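Local coordinates for D-3-phosphoglycerate dehydrogenase oxidoreductase protein (Ralstonia solanacearum, PDB 3GG9) that probably oxidises D-3-phosphoglycerate, using NAD as the electron acceptor, at residues A[169-174]-A[220-225]; A[112-117]-A[299-304]; A[55-60]-A[250-255]; A[207-212]-A[235-240]. All coordinates share one frame; numbering follows the deposited sequence.

Contact 1. Residues A[169-174]-A[220-225]; sequences GKIGQL and SVHLRL. With SO4 (sulfate ion), chain F; SO4 (sulfate ion), chain E.
His222, just past the end of strand 218-221, packs on Ile171 and Gly172 at the start of helix 170-181. That helix follows strand 162-166, the neighbour of strand 218-221, in the strand-turn-helix of a Rossmann fold. Gly169 and Gly172 probably belong to the GxGxxG turn of the cofactor site. The imidazole meets the helix obliquely: CG lies 3.9 Å from Gly172 CA, and ND1 3.5 Å from Ile171 CG2. His222 O accepts a bond of 2.9 Å from a water. That water also accepts from Gly172 N and donates to the sulfate of chain F, so it links loop, helix start and sulfate.

Next, Arg224 turns back toward the helix through a bend at chi2 (-86°). Its guanidinium holds this sulfate at its edge by two nearly straight bonds, NE to O2 (2.9 Å) and NH1 to O1 (2.7 Å). The helix start supplies Lys170 N to O3 (2.9 Å) and Ile171 N to O4 (3.2 Å). The sulfates probably come from the crystallisation liquor, but the site is consistent with where the NAD pyrophosphate binds. Arg224 NH2 reaches instead to O4 of the sulfate of chain E, at 3.0 Å.

Contact 2. Residues A[112-117]-A[299-304]; sequences AELTWA and PHIGYV
Ile301 O is gripped twice, by Val304 N of the same turn at 3.0 Å and by Arg124 NH2 of the second subunit. Arg124 NH2 also bonds to Gly302 O, while Ile301 N and Gly302 N donate to OD1 and OD2 of Asp276. Asp276 thus holds two amides of the turn, and Arg124 of the second subunit two of its carbonyls. Leu114 of helix 109-123 packs against this turn.

Leu114 does the touching with its branched end. Its CG lies 3.7 Å from Gly302 CA, the shortest approach between the segments, and CD1 lies 3.9 Å from the same atom. CD2 meets Ile301 CG1 at 4.1 Å. The leucine gets there with CG anti to its backbone N (chi1 -168°). It rests on the bare backbone of Gly302, with 5.4 Å between Leu114 CA and Gly302 CA. The contact joins this long helix to the loop after strand 295-297, the last strand of the Rossmann sheet. His300 in that loop bonds through ND1 to Glu281 OE1, consistent with the His-Glu pair of the family's active site. Ile301 crosses Leu114 at about a right angle. Its chi1 of 54° sets CG1 between backbone N and carbonyl carbon, and from there both CG1 and CD1 face Leu114 CD2.

Contact 3. Residues A[55-60]-A[250-255]; sequences IRERTR and TSRAEL
The cleft between the two domains of this dehydrogenase fold is bridged here by one charged pair, Glu57 and Arg252. Glu57 sits in a type II' beta turn, Ile55 to Arg58, in the loop after strand 51-54 of the five-stranded domain. Arg252 belongs to the loop after strand 246-249 of the Rossmann domain, at a position consistent with the active-site arginine of the family. The backbones stay well apart, with 11.0 Å between Glu57 CA and Arg252 CA.

Only the ends of the side chains meet. Glu57 OE2 lies 3.4 Å from Arg252 NH1. It stands well out of the guanidinium plane, and the carboxylate is turned 56° from that plane. The attraction is therefore one of charge, with no N-H aimed at the oxygen. Arg252 was modelled in two conformers, so both of its bridges are less certain. In this conformer the chain folds at chi2 and chi3 (-66° and -58°), which turns the guanidinium back along its own loop. There, Glu254 joins Glu57 and Arg252 in a salt-bridge network: Arg252 NH2 makes a weak hydrogen bond of 3.3 Å to Glu254 OE2.

Contact 4. Residues A[207-212]-A[235-240]; sequences ESKDAL and VADLTR
The first turn of helix 209-215 lies beside the short helix 235-238, with Asp210 CA and Asp237 CA 6.8 Å apart. Four charged side chains meet between them. Lys209 reaches across fully extended, its CG anti to the backbone N (chi1 -176°), and passes CE within 3.3 Å of Asp237 OD1. Its NZ makes a salt bridge of 3.4 Å to Asp237 OD1 but also donates to Ile232 O. A water links Lys209 NZ (3.0 Å) to Asp237 OD2 (2.8 Å).

Asp237 OD2 also takes a bond of 2.9 Å from Arg240 NH1, which comes from the anti side, tilted 27° out of the carboxylate plane, while the oxygen lies in the guanidinium plane. Asp210 stacks its carboxylate over one guanidinium face of Arg240, the planes 26° apart, with OD2 3.4 Å from NH1 and no N-H pointing at it. Asp210 and Arg240 have second conformers, so the stack and the Arg240-Asp237 bond are less certain. Arg240 NH1, near both acids, would probably offset their like charges. Arg240 NE is buried here without a polar partner. The four residues form a salt-bridge network tying together two helices of the Rossmann domain, one just before strand 218-221 and one after it.

Overall arrangement
Contacts 1, 2 and 3 cluster round the cleft between the domains, with centres 12 to 14 Å apart, and they touch directly. Ser251 OG of contact 3 lies 2.7 Å from Val221 O of contact 1, a probable hydrogen bond. Thr115 OG1 of contact 2 is 2.8 Å from Thr250 OG1 of contact 3, and Thr115 also packs on His222. Contact 1 marks the probable cofactor site. Contacts 2 and 3 carry the loops that probably flank the substrate. Contact 4 stands apart on the Rossmann domain. Its centre is 18 Å from that of contact 1, with nearest atoms about 6 Å apart, and it touches none of the others.

Contact 1. Residues A[169-174]-A[220-225]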
loop_
_atom_site.group_PDB
_atom_site.type_symbol
_atom_site.label_atom_id
_atom_site.label_comp_id
_atom_site.label_asym_id
_atom_site.label_seq_id
_atom_site.Cartn_x
_atom_site.Cartn_y
_atom_site.Cartn_z
ATOM N N GLY A 169 -14.813 16.315 -4.157
ATOM C CA GLY A 169 -14.488 17.328 -3.142
ATOM C C GLY A 169 -12.967 17.384 -3.022
ATOM O O GLY A 169 -12.268 16.922 -3.901
ATOM N N LYS A 170 -12.449 17.929 -1.933
ATOM C CA LYS A 170 -10.989 18.034 -1.758
ATOM C C LYS A 170 -10.249 16.676 -1.751
ATOM O O LYS A 170 -9.183 16.558 -2.342
ATOM C CB LYS A 170 -10.669 18.824 -0.493
ATOM C CG LYS A 170 -11.027 20.295 -0.577
ATOM C CD LYS A 170 -10.735 20.954 0.757
ATOM C CE LYS A 170 -11.496 22.262 0.937
ATOM N NZ LYS A 170 -11.526 22.645 2.383
ATOM N N ILE A 171 -10.808 15.661 -1.085
ATOM C CA ILE A 171 -10.202 14.323 -1.104
ATOM C C ILE A 171 -10.251 13.656 -2.481
ATOM O O ILE A 171 -9.238 13.154 -2.957
ATOM C CB ILE A 171 -10.803 13.383 -0.002
ATOM C CG1 ILE A 171 -10.642 14.073 1.342
ATOM C CG2 ILE A 171 -10.043 12.022 0.038
ATOM C CD1 ILE A 171 -11.255 13.372 2.517
ATOM N N GLY A 172 -11.410 13.687 -3.131
ATOM C CA GLY A 172 -11.565 13.120 -4.464
ATOM C C GLY A 172 -10.606 13.710 -5.481
ATOM O O GLY A 172 -10.100 13.013 -6.343
ATOM N N GLN A 173 -10.355 15.002 -5.343
ATOM C CA GLN A 173 -9.480 15.755 -6.259
ATOM C C GLN A 173 -8.029 15.283 -6.131
ATOM O O GLN A 173 -7.344 15.078 -7.137
ATOM C CB GLN A 173 -9.601 17.223 -5.930
ATOM C CG GLN A 173 -8.600 18.115 -6.659
ATOM C CD GLN A 173 -8.899 19.576 -6.461
ATOM O OE1 GLN A 173 -9.712 19.950 -5.605
ATOM N NE2 GLN A 173 -8.250 20.422 -7.260
ATOM N N LEU A 174 -7.576 15.077 -4.900
ATOM C CA LEU A 174 -6.217 14.552 -4.672
ATOM C C LEU A 174 -6.042 13.139 -5.219
ATOM O O LEU A 174 -5.035 12.805 -5.868
ATOM C CB LEU A 174 -5.878 14.607 -3.190
ATOM C CG LEU A 174 -5.652 16.006 -2.591
ATOM C CD1 LEU A 174 -5.339 15.918 -1.104
ATOM C CD2 LEU A 174 -4.560 16.805 -3.336
ATOM N N SER A 220 -13.343 4.486 -6.384
ATOM C CA SER A 220 -13.171 4.987 -5.044
ATOM C C SER A 220 -14.178 6.060 -4.732
ATOM O O SER A 220 -14.378 6.994 -5.537
ATOM C CB SER A 220 -11.745 5.482 -4.818
ATOM O OG SER A 220 -11.589 5.846 -3.465
ATOM N N VAL A 221 -14.790 5.920 -3.553
ATOM C CA VAL A 221 -15.881 6.804 -3.068
ATOM C C VAL A 221 -15.428 7.936 -2.137
ATOM O O VAL A 221 -14.854 7.688 -1.074
ATOM C CB VAL A 221 -16.996 5.967 -2.346
ATOM C CG1 VAL A 221 -18.198 6.839 -2.062
ATOM C CG2 VAL A 221 -17.411 4.847 -3.229
ATOM N N HIS A 222 -15.695 9.182 -2.545
ATOM C CA HIS A 222 -15.341 10.354 -1.750
ATOM C C HIS A 222 -16.490 11.330 -1.541
ATOM O O HIS A 222 -16.495 12.435 -2.087
ATOM C CB HIS A 222 -14.144 11.019 -2.378
ATOM C CG HIS A 222 -12.985 10.094 -2.497
ATOM N ND1 HIS A 222 -12.219 9.738 -1.412
ATOM C CD2 HIS A 222 -12.517 9.383 -3.546
ATOM C CE1 HIS A 222 -11.302 8.872 -1.800
ATOM N NE2 HIS A 222 -11.468 8.634 -3.086
ATOM N N LEU A 223 -17.449 10.915 -0.724
ATOM C CA LEU A 223 -18.663 11.689 -0.474
ATOM C C LEU A 223 -18.834 11.888 1.019
ATOM O O LEU A 223 -18.470 11.018 1.806
ATOM C CB LEU A 223 -19.890 10.935 -1.010
ATOM C CG LEU A 223 -19.980 10.596 -2.497
ATOM C CD1 LEU A 223 -21.120 9.623 -2.766
ATOM C CD2 LEU A 223 -20.163 11.882 -3.313
ATOM N N ARG A 224 -19.384 13.032 1.402
ATOM C CA ARG A 224 -19.809 13.272 2.768
ATOM C C ARG A 224 -21.165 12.601 2.929
ATOM O O ARG A 224 -21.947 12.512 1.957
ATOM C CB ARG A 224 -19.906 14.777 3.058
ATOM C CG ARG A 224 -18.560 15.543 2.970
ATOM C CD ARG A 224 -17.775 15.510 4.284
ATOM N NE ARG A 224 -16.351 15.814 4.094
ATOM C CZ ARG A 224 -15.386 15.623 4.999
ATOM N NH1 ARG A 224 -14.137 15.945 4.700
ATOM N NH2 ARG A 224 -15.649 15.113 6.204
ATOM N N LEU A 225 -21.422 12.106 4.136
ATOM C CA LEU A 225 -22.697 11.454 4.452
ATOM C C LEU A 225 -23.755 12.487 4.860
ATOM O O LEU A 225 -23.542 13.277 5.786
ATOM C CB LEU A 225 -22.534 10.422 5.568
ATOM C CG LEU A 225 -23.763 9.539 5.857
ATOM C CD1 LEU A 225 -24.219 8.781 4.634
ATOM C CD2 LEU A 225 -23.475 8.593 7.005
HETATM S S SO4 F . -14.212 16.841 1.114
HETATM O O1 SO4 F . -13.441 17.077 2.330
HETATM O O2 SO4 F . -15.615 16.522 1.431
HETATM O O3 SO4 F . -14.179 18.081 0.330
HETATM O O4 SO4 F . -13.642 15.696 0.389
HETATM S S SO4 E . -12.612 16.770 8.847
HETATM O O1 SO4 E . -11.943 15.991 9.867
HETATM O O2 SO4 E . -13.042 18.043 9.397
HETATM O O3 SO4 E . -11.684 17.017 7.751
HETATM O O4 SO4 E . -13.758 15.996 8.372
HETATM O O HOH W 1 -14.305 14.319 -1.988
#

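Contact 2. Residues A[112-117]-A[299-304]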
loop_
_atom_site.group_PDB
_atom_site.type_symbol
_atom_site.label_atom_id
_atom_site.label_comp_id
_atom_site.label_asym_id
_atom_site.label_seq_id
_atom_site.Cartn_x
_atom_site.Cartn_y
_atom_site.Cartn_z
ATOM N N ALA A 112 -6.562 11.147 1.835
ATOM C CA ALA A 112 -6.312 10.877 0.423
ATOM C C ALA A 112 -5.154 9.885 0.252
ATOM O O ALA A 112 -5.226 8.953 -0.562
ATOM C CB ALA A 112 -5.984 12.184 -0.340
ATOM N N GLU A 113 -4.075 10.088 0.996
ATOM C CA GLU A 113 -2.935 9.200 0.883
ATOM C C GLU A 113 -3.327 7.818 1.363
ATOM O O GLU A 113 -2.898 6.815 0.819
ATOM C CB GLU A 113 -1.770 9.706 1.695
ATOM C CG GLU A 113 -1.190 10.972 1.045
ATOM C CD GLU A 113 0.177 11.339 1.557
ATOM O OE1 GLU A 113 0.717 10.591 2.382
ATOM O OE2 GLU A 113 0.733 12.377 1.118
ATOM N N LEU A 114 -4.144 7.807 2.380
ATOM C CA LEU A 114 -4.600 6.514 2.933
ATOM C C LEU A 114 -5.442 5.748 1.910
ATOM O O LEU A 114 -5.289 4.528 1.764
ATOM C CB LEU A 114 -5.379 6.751 4.207
ATOM C CG LEU A 114 -5.684 5.495 5.053
ATOM C CD1 LEU A 114 -7.020 4.813 4.640
ATOM C CD2 LEU A 114 -4.506 4.478 5.034
ATOM N N THR A 115 -6.369 6.443 1.258
ATOM C CA THR A 115 -7.115 5.877 0.121
ATOM C C THR A 115 -6.220 5.198 -0.914
ATOM O O THR A 115 -6.479 4.075 -1.345
ATOM C CB THR A 115 -7.999 6.963 -0.574
ATOM O OG1 THR A 115 -8.875 7.528 0.397
ATOM C CG2 THR A 115 -8.819 6.359 -1.712
ATOM N N TRP A 116 -5.151 5.877 -1.301
ATOM C CA TRP A 116 -4.229 5.346 -2.295
ATOM C C TRP A 116 -3.392 4.196 -1.785
ATOM O O TRP A 116 -3.082 3.288 -2.537
ATOM C CB TRP A 116 -3.285 6.452 -2.825
ATOM C CG TRP A 116 -2.856 6.090 -4.206
ATOM C CD1 TRP A 116 -1.642 5.625 -4.593
ATOM C CD2 TRP A 116 -3.689 6.072 -5.376
ATOM N NE1 TRP A 116 -1.645 5.359 -5.958
ATOM C CE2 TRP A 116 -2.896 5.625 -6.451
ATOM C CE3 TRP A 116 -5.028 6.415 -5.617
ATOM C CZ2 TRP A 116 -3.402 5.497 -7.752
ATOM C CZ3 TRP A 116 -5.532 6.283 -6.905
ATOM C CH2 TRP A 116 -4.723 5.839 -7.954
ATOM N N ALA A 117 -3.041 4.237 -0.507
ATOM C CA ALA A 117 -2.293 3.163 0.133
ATOM C C ALA A 117 -3.129 1.891 0.050
ATOM O O ALA A 117 -2.609 0.822 -0.232
ATOM C CB ALA A 117 -2.004 3.538 1.616
ATOM N N PRO A 299 -8.784 -0.196 10.259
ATOM C CA PRO A 299 -9.647 0.320 11.310
ATOM C C PRO A 299 -9.763 1.841 11.372
ATOM O O PRO A 299 -9.297 2.470 12.326
ATOM C CB PRO A 299 -8.990 -0.239 12.583
ATOM C CG PRO A 299 -7.540 -0.248 12.235
ATOM C CD PRO A 299 -7.446 -0.542 10.767
ATOM N N HIS A 300 -10.385 2.414 10.356
ATOM C CA HIS A 300 -10.661 3.836 10.303
ATOM C C HIS A 300 -9.429 4.679 10.600
ATOM O O HIS A 300 -9.453 5.510 11.518
ATOM C CB HIS A 300 -11.845 4.233 11.193
ATOM C CG HIS A 300 -12.518 5.499 10.756
ATOM N ND1 HIS A 300 -13.768 5.873 11.191
ATOM C CD2 HIS A 300 -12.108 6.472 9.908
ATOM C CE1 HIS A 300 -14.100 7.024 10.628
ATOM N NE2 HIS A 300 -13.101 7.416 9.858
ATOM N N ILE A 301 -8.376 4.432 9.828
ATOM C CA ILE A 301 -7.061 5.122 9.992
ATOM C C ILE A 301 -6.805 6.250 8.993
ATOM O O ILE A 301 -5.719 6.866 8.989
ATOM C CB ILE A 301 -5.900 4.115 9.960
ATOM C CG1 ILE A 301 -5.960 3.241 8.677
ATOM C CG2 ILE A 301 -5.928 3.281 11.256
ATOM C CD1 ILE A 301 -4.824 2.203 8.531
ATOM N N GLY A 302 -7.795 6.540 8.156
ATOM C CA GLY A 302 -7.710 7.703 7.234
ATOM C C GLY A 302 -7.062 8.957 7.831
ATOM O O GLY A 302 -6.142 9.489 7.241
ATOM N N TYR A 303 -7.505 9.393 9.015
ATOM C CA TYR A 303 -6.984 10.625 9.643
ATOM C C TYR A 303 -5.972 10.356 10.753
ATOM O O TYR A 303 -5.434 11.300 11.343
ATOM C CB TYR A 303 -8.129 11.502 10.184
ATOM C CG TYR A 303 -9.074 11.946 9.105
ATOM C CD1 TYR A 303 -8.887 13.160 8.453
ATOM C CD2 TYR A 303 -10.143 11.143 8.717
ATOM C CE1 TYR A 303 -9.734 13.554 7.461
ATOM C CE2 TYR A 303 -11.002 11.535 7.712
ATOM C CZ TYR A 303 -10.786 12.730 7.078
ATOM O OH TYR A 303 -11.644 13.095 6.080
ATOM N N VAL A 304 -5.733 9.069 11.056
ATOM C CA VAL A 304 -4.758 8.670 12.098
ATOM C C VAL A 304 -3.343 8.729 11.529
ATOM O O VAL A 304 -2.846 7.792 10.927
ATOM C CB VAL A 304 -5.108 7.287 12.751
ATOM C CG1 VAL A 304 -4.212 6.986 13.947
ATOM C CG2 VAL A 304 -6.541 7.315 13.214
#

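Contact 3. Residues A[55-60]-A[250-255]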
loop_
_atom_site.group_PDB
_atom_site.type_symbol
_atom_site.label_atom_id
_atom_site.label_comp_id
_atom_site.label_asym_id
_atom_site.label_seq_id
_atom_site.Cartn_x
_atom_site.Cartn_y
_atom_site.Cartn_z
ATOM N N ILE A 55 -12.412 13.275 19.307
ATOM C CA ILE A 55 -11.659 12.851 18.131
ATOM C C ILE A 55 -12.639 12.494 17.029
ATOM O O ILE A 55 -13.263 11.433 17.050
ATOM C CB ILE A 55 -10.701 11.676 18.437
ATOM C CG1 ILE A 55 -9.816 12.000 19.646
ATOM C CG2 ILE A 55 -9.875 11.298 17.183
ATOM C CD1 ILE A 55 -8.774 10.935 19.982
ATOM N N ARG A 56 -12.770 13.420 16.086
ATOM C CA ARG A 56 -13.666 13.263 14.952
ATOM C C ARG A 56 -15.064 12.791 15.368
ATOM O O ARG A 56 -15.663 13.369 16.267
ATOM C CB ARG A 56 -13.006 12.391 13.871
ATOM C CG ARG A 56 -11.772 13.073 13.265
ATOM C CD ARG A 56 -12.109 14.462 12.720
ATOM N NE ARG A 56 -13.243 14.433 11.791
ATOM C CZ ARG A 56 -14.357 15.158 11.910
ATOM N NH1 ARG A 56 -15.321 15.031 11.009
ATOM N NH2 ARG A 56 -14.513 16.010 12.914
ATOM N N GLU A 57 -15.576 11.731 14.751
ATOM C CA GLU A 57 -16.911 11.239 15.115
ATOM C C GLU A 57 -16.913 9.992 15.995
ATOM O O GLU A 57 -17.895 9.246 16.008
ATOM C CB GLU A 57 -17.752 10.992 13.857
ATOM C CG GLU A 57 -17.890 12.208 12.939
ATOM C CD GLU A 57 -19.322 12.402 12.426
ATOM O OE1 GLU A 57 -19.682 13.551 12.071
ATOM O OE2 GLU A 57 -20.093 11.416 12.394
ATOM N N ARG A 58 -15.830 9.762 16.736
ATOM C CA ARG A 58 -15.706 8.527 17.528
ATOM C C ARG A 58 -16.740 8.375 18.670
ATOM O O ARG A 58 -17.115 7.244 19.034
ATOM C CB ARG A 58 -14.273 8.360 18.055
ATOM C CG ARG A 58 -13.212 8.173 16.948
ATOM C CD ARG A 58 -11.832 7.901 17.513
ATOM N NE ARG A 58 -10.839 7.931 16.445
ATOM C CZ ARG A 58 -9.512 7.979 16.599
ATOM N NH1 ARG A 58 -8.923 8.011 17.777
ATOM N NH2 ARG A 58 -8.759 8.022 15.525
ATOM N N THR A 59 -17.172 9.503 19.233
ATOM C CA THR A 59 -18.188 9.540 20.295
ATOM C C THR A 59 -19.298 10.504 19.881
ATOM O O THR A 59 -19.025 11.611 19.403
ATOM C CB THR A 59 -17.579 9.951 21.672
ATOM O OG1 THR A 59 -16.799 8.867 22.184
ATOM C CG2 THR A 59 -18.668 10.272 22.713
ATOM N N ARG A 60 -20.552 10.065 20.011
ATOM C CA ARG A 60 -21.666 10.983 19.796
ATOM C C ARG A 60 -22.147 11.633 21.086
ATOM O O ARG A 60 -22.170 10.997 22.136
ATOM C CB ARG A 60 -22.838 10.361 19.027
ATOM C CG ARG A 60 -23.077 8.877 19.170
ATOM C CD ARG A 60 -24.265 8.433 18.293
ATOM N NE ARG A 60 -24.225 9.044 16.958
ATOM C CZ ARG A 60 -25.059 9.992 16.525
ATOM N NH1 ARG A 60 -26.027 10.450 17.316
ATOM N NH2 ARG A 60 -24.917 10.487 15.302
ATOM N N THR A 250 -13.172 4.793 1.768
ATOM C CA THR A 250 -12.626 5.368 2.973
ATOM C C THR A 250 -13.478 6.547 3.473
ATOM O O THR A 250 -13.005 7.357 4.263
ATOM C CB THR A 250 -11.180 5.867 2.724
ATOM O OG1 THR A 250 -11.229 6.886 1.735
ATOM C CG2 THR A 250 -10.306 4.740 2.188
ATOM N N SER A 251 -14.726 6.645 3.027
ATOM C CA SER A 251 -15.576 7.777 3.402
ATOM C C SER A 251 -16.467 7.466 4.603
ATOM O O SER A 251 -16.102 7.760 5.755
ATOM C CB SER A 251 -16.399 8.247 2.209
ATOM O OG SER A 251 -15.594 8.944 1.255
ATOM N N ARG A 252 -17.646 6.910 4.326
ATOM C CA ARG A 252 -18.567 6.466 5.372
ATOM C C ARG A 252 -19.238 5.178 4.895
ATOM O O ARG A 252 -19.553 5.039 3.706
ATOM C CB ARG A 252 -19.639 7.530 5.683
ATOM C CG ARG A 252 -19.179 8.793 6.453
ATOM C CD ARG A 252 -18.725 8.521 7.895
ATOM N NE ARG A 252 -19.761 7.884 8.712
ATOM C CZ ARG A 252 -20.693 8.530 9.417
ATOM N NH1 ARG A 252 -20.744 9.857 9.416
ATOM N NH2 ARG A 252 -21.589 7.843 10.128
ATOM N N ALA A 253 -19.438 4.228 5.815
ATOM C CA ALA A 253 -20.060 2.926 5.469
ATOM C C ALA A 253 -21.497 3.022 4.940
ATOM O O ALA A 253 -21.918 2.255 4.061
ATOM C CB ALA A 253 -20.018 1.994 6.679
ATOM N N GLU A 254 -22.229 3.997 5.449
ATOM C CA GLU A 254 -23.655 4.136 5.192
ATOM C C GLU A 254 -23.951 4.778 3.833
ATOM O O GLU A 254 -25.113 4.872 3.424
ATOM C CB GLU A 254 -24.314 4.928 6.333
ATOM C CG GLU A 254 -24.197 4.270 7.719
ATOM C CD GLU A 254 -22.984 4.731 8.553
ATOM O OE1 GLU A 254 -23.026 4.505 9.781
ATOM O OE2 GLU A 254 -21.994 5.297 8.007
ATOM N N LEU A 255 -22.902 5.200 3.128
ATOM C CA LEU A 255 -23.023 5.541 1.707
ATOM C C LEU A 255 -23.473 4.368 0.840
ATOM O O LEU A 255 -24.068 4.576 -0.205
ATOM C CB LEU A 255 -21.707 6.069 1.152
ATOM C CG LEU A 255 -21.167 7.380 1.724
ATOM C CD1 LEU A 255 -19.798 7.688 1.136
ATOM C CD2 LEU A 255 -22.113 8.528 1.460
#

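Contact 4. Residues A[207-212]-A[235-240]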
loop_
_atom_site.group_PDB
_atom_site.type_symbol
_atom_site.label_atom_id
_atom_site.label_comp_id
_atom_site.label_asym_id
_atom_site.label_seq_id
_atom_site.Cartn_x
_atom_site.Cartn_y
_atom_site.Cartn_z
ATOM N N GLU A 207 -20.338 9.071 -18.280
ATOM C CA GLU A 207 -21.627 9.287 -18.958
ATOM C C GLU A 207 -22.782 9.308 -17.977
ATOM O O GLU A 207 -23.714 10.119 -18.102
ATOM C CB GLU A 207 -21.890 8.187 -19.984
ATOM C CG GLU A 207 -21.000 8.244 -21.196
ATOM C CD GLU A 207 -21.671 7.705 -22.451
ATOM O OE1 GLU A 207 -22.717 7.032 -22.346
ATOM O OE2 GLU A 207 -21.145 7.964 -23.548
ATOM N N SER A 208 -22.698 8.411 -16.990
ATOM C CA SER A 208 -23.701 8.293 -15.956
ATOM C C SER A 208 -23.080 7.588 -14.768
ATOM O O SER A 208 -21.969 7.063 -14.852
ATOM C CB SER A 208 -24.893 7.477 -16.464
ATOM O OG SER A 208 -24.479 6.211 -16.926
ATOM N N LYS A 209 -23.805 7.596 -13.662
ATOM C CA LYS A 209 -23.456 6.801 -12.496
ATOM C C LYS A 209 -23.272 5.334 -12.872
ATOM O O LYS A 209 -22.281 4.718 -12.483
ATOM C CB LYS A 209 -24.544 6.953 -11.438
ATOM C CG LYS A 209 -24.271 6.248 -10.144
ATOM C CD LYS A 209 -25.432 6.540 -9.216
ATOM C CE LYS A 209 -25.555 5.504 -8.142
ATOM N NZ LYS A 209 -26.853 5.695 -7.445
ATOM N N ASP A 210 -24.212 4.799 -13.648
ATOM C CA ASP A 210 -24.132 3.429 -14.166
ATOM C C ASP A 210 -22.832 3.163 -14.929
ATOM O O ASP A 210 -22.222 2.109 -14.771
ATOM C CB ASP A 210 -25.321 3.117 -15.089
ATOM C CG ASP A 210 -26.667 3.183 -14.381
ATOM O OD1 ASP A 210 -27.680 2.821 -15.022
ATOM O OD2 ASP A 210 -26.731 3.594 -13.202
ATOM N N ALA A 211 -22.417 4.123 -15.760
ATOM C CA ALA A 211 -21.189 4.024 -16.558
ATOM C C ALA A 211 -19.920 3.964 -15.699
ATOM O O ALA A 211 -18.948 3.294 -16.057
ATOM C CB ALA A 211 -21.098 5.203 -17.533
ATOM N N LEU A 212 -19.945 4.675 -14.577
ATOM C CA LEU A 212 -18.828 4.694 -13.636
ATOM C C LEU A 212 -18.573 3.324 -13.041
ATOM O O LEU A 212 -17.433 2.884 -12.965
ATOM C CB LEU A 212 -19.083 5.716 -12.530
ATOM C CG LEU A 212 -17.894 6.052 -11.626
ATOM C CD1 LEU A 212 -16.974 7.092 -12.310
ATOM C CD2 LEU A 212 -18.432 6.582 -10.309
ATOM N N VAL A 235 -26.783 -2.363 -4.118
ATOM C CA VAL A 235 -26.293 -3.641 -4.638
ATOM C C VAL A 235 -26.353 -3.697 -6.159
ATOM O O VAL A 235 -25.500 -4.319 -6.771
ATOM C CB VAL A 235 -27.093 -4.877 -4.082
ATOM C CG1 VAL A 235 -26.559 -6.180 -4.654
ATOM C CG2 VAL A 235 -26.979 -4.944 -2.614
ATOM N N ALA A 236 -27.351 -3.055 -6.768
ATOM C CA ALA A 236 -27.457 -3.038 -8.229
ATOM C C ALA A 236 -26.245 -2.331 -8.840
ATOM O O ALA A 236 -25.667 -2.813 -9.822
ATOM C CB ALA A 236 -28.757 -2.374 -8.685
ATOM N N ASP A 237 -25.857 -1.209 -8.237
ATOM C CA ASP A 237 -24.664 -0.460 -8.660
ATOM C C ASP A 237 -23.389 -1.294 -8.550
ATOM O O ASP A 237 -22.594 -1.357 -9.481
ATOM C CB ASP A 237 -24.499 0.802 -7.806
ATOM C CG ASP A 237 -25.614 1.819 -8.023
ATOM O OD1 ASP A 237 -26.050 2.445 -7.028
ATOM O OD2 ASP A 237 -26.041 1.999 -9.184
ATOM N N LEU A 238 -23.162 -1.885 -7.377
ATOM C CA LEU A 238 -21.991 -2.740 -7.158
ATOM C C LEU A 238 -21.951 -3.978 -8.061
ATOM O O LEU A 238 -20.895 -4.352 -8.544
ATOM C CB LEU A 238 -21.920 -3.160 -5.683
ATOM C CG LEU A 238 -21.647 -2.033 -4.687
ATOM C CD1 LEU A 238 -21.842 -2.550 -3.273
ATOM C CD2 LEU A 238 -20.237 -1.428 -4.878
ATOM N N THR A 239 -23.095 -4.625 -8.296
ATOM C CA THR A 239 -23.096 -5.821 -9.148
ATOM C C THR A 239 -22.963 -5.495 -10.645
ATOM O O THR A 239 -22.854 -6.388 -11.468
ATOM C CB THR A 239 -24.298 -6.760 -8.862
ATOM O OG1 THR A 239 -25.503 -6.012 -8.934
ATOM C CG2 THR A 239 -24.174 -7.388 -7.455
ATOM N N ARG A 240 -22.943 -4.204 -10.973
ATOM C CA ARG A 240 -22.638 -3.701 -12.310
ATOM C C ARG A 240 -21.129 -3.770 -12.572
ATOM O O ARG A 240 -20.678 -3.785 -13.724
ATOM C CB ARG A 240 -23.084 -2.239 -12.387
ATOM C CG ARG A 240 -23.550 -1.758 -13.729
ATOM C CD ARG A 240 -25.035 -1.460 -13.771
ATOM N NE ARG A 240 -25.471 -0.596 -12.676
ATOM C CZ ARG A 240 -26.702 -0.107 -12.553
ATOM N NH1 ARG A 240 -27.020 0.655 -11.509
ATOM N NH2 ARG A 240 -27.619 -0.382 -13.472
HETATM O O HOH W 2 -28.352 3.500 -8.807
#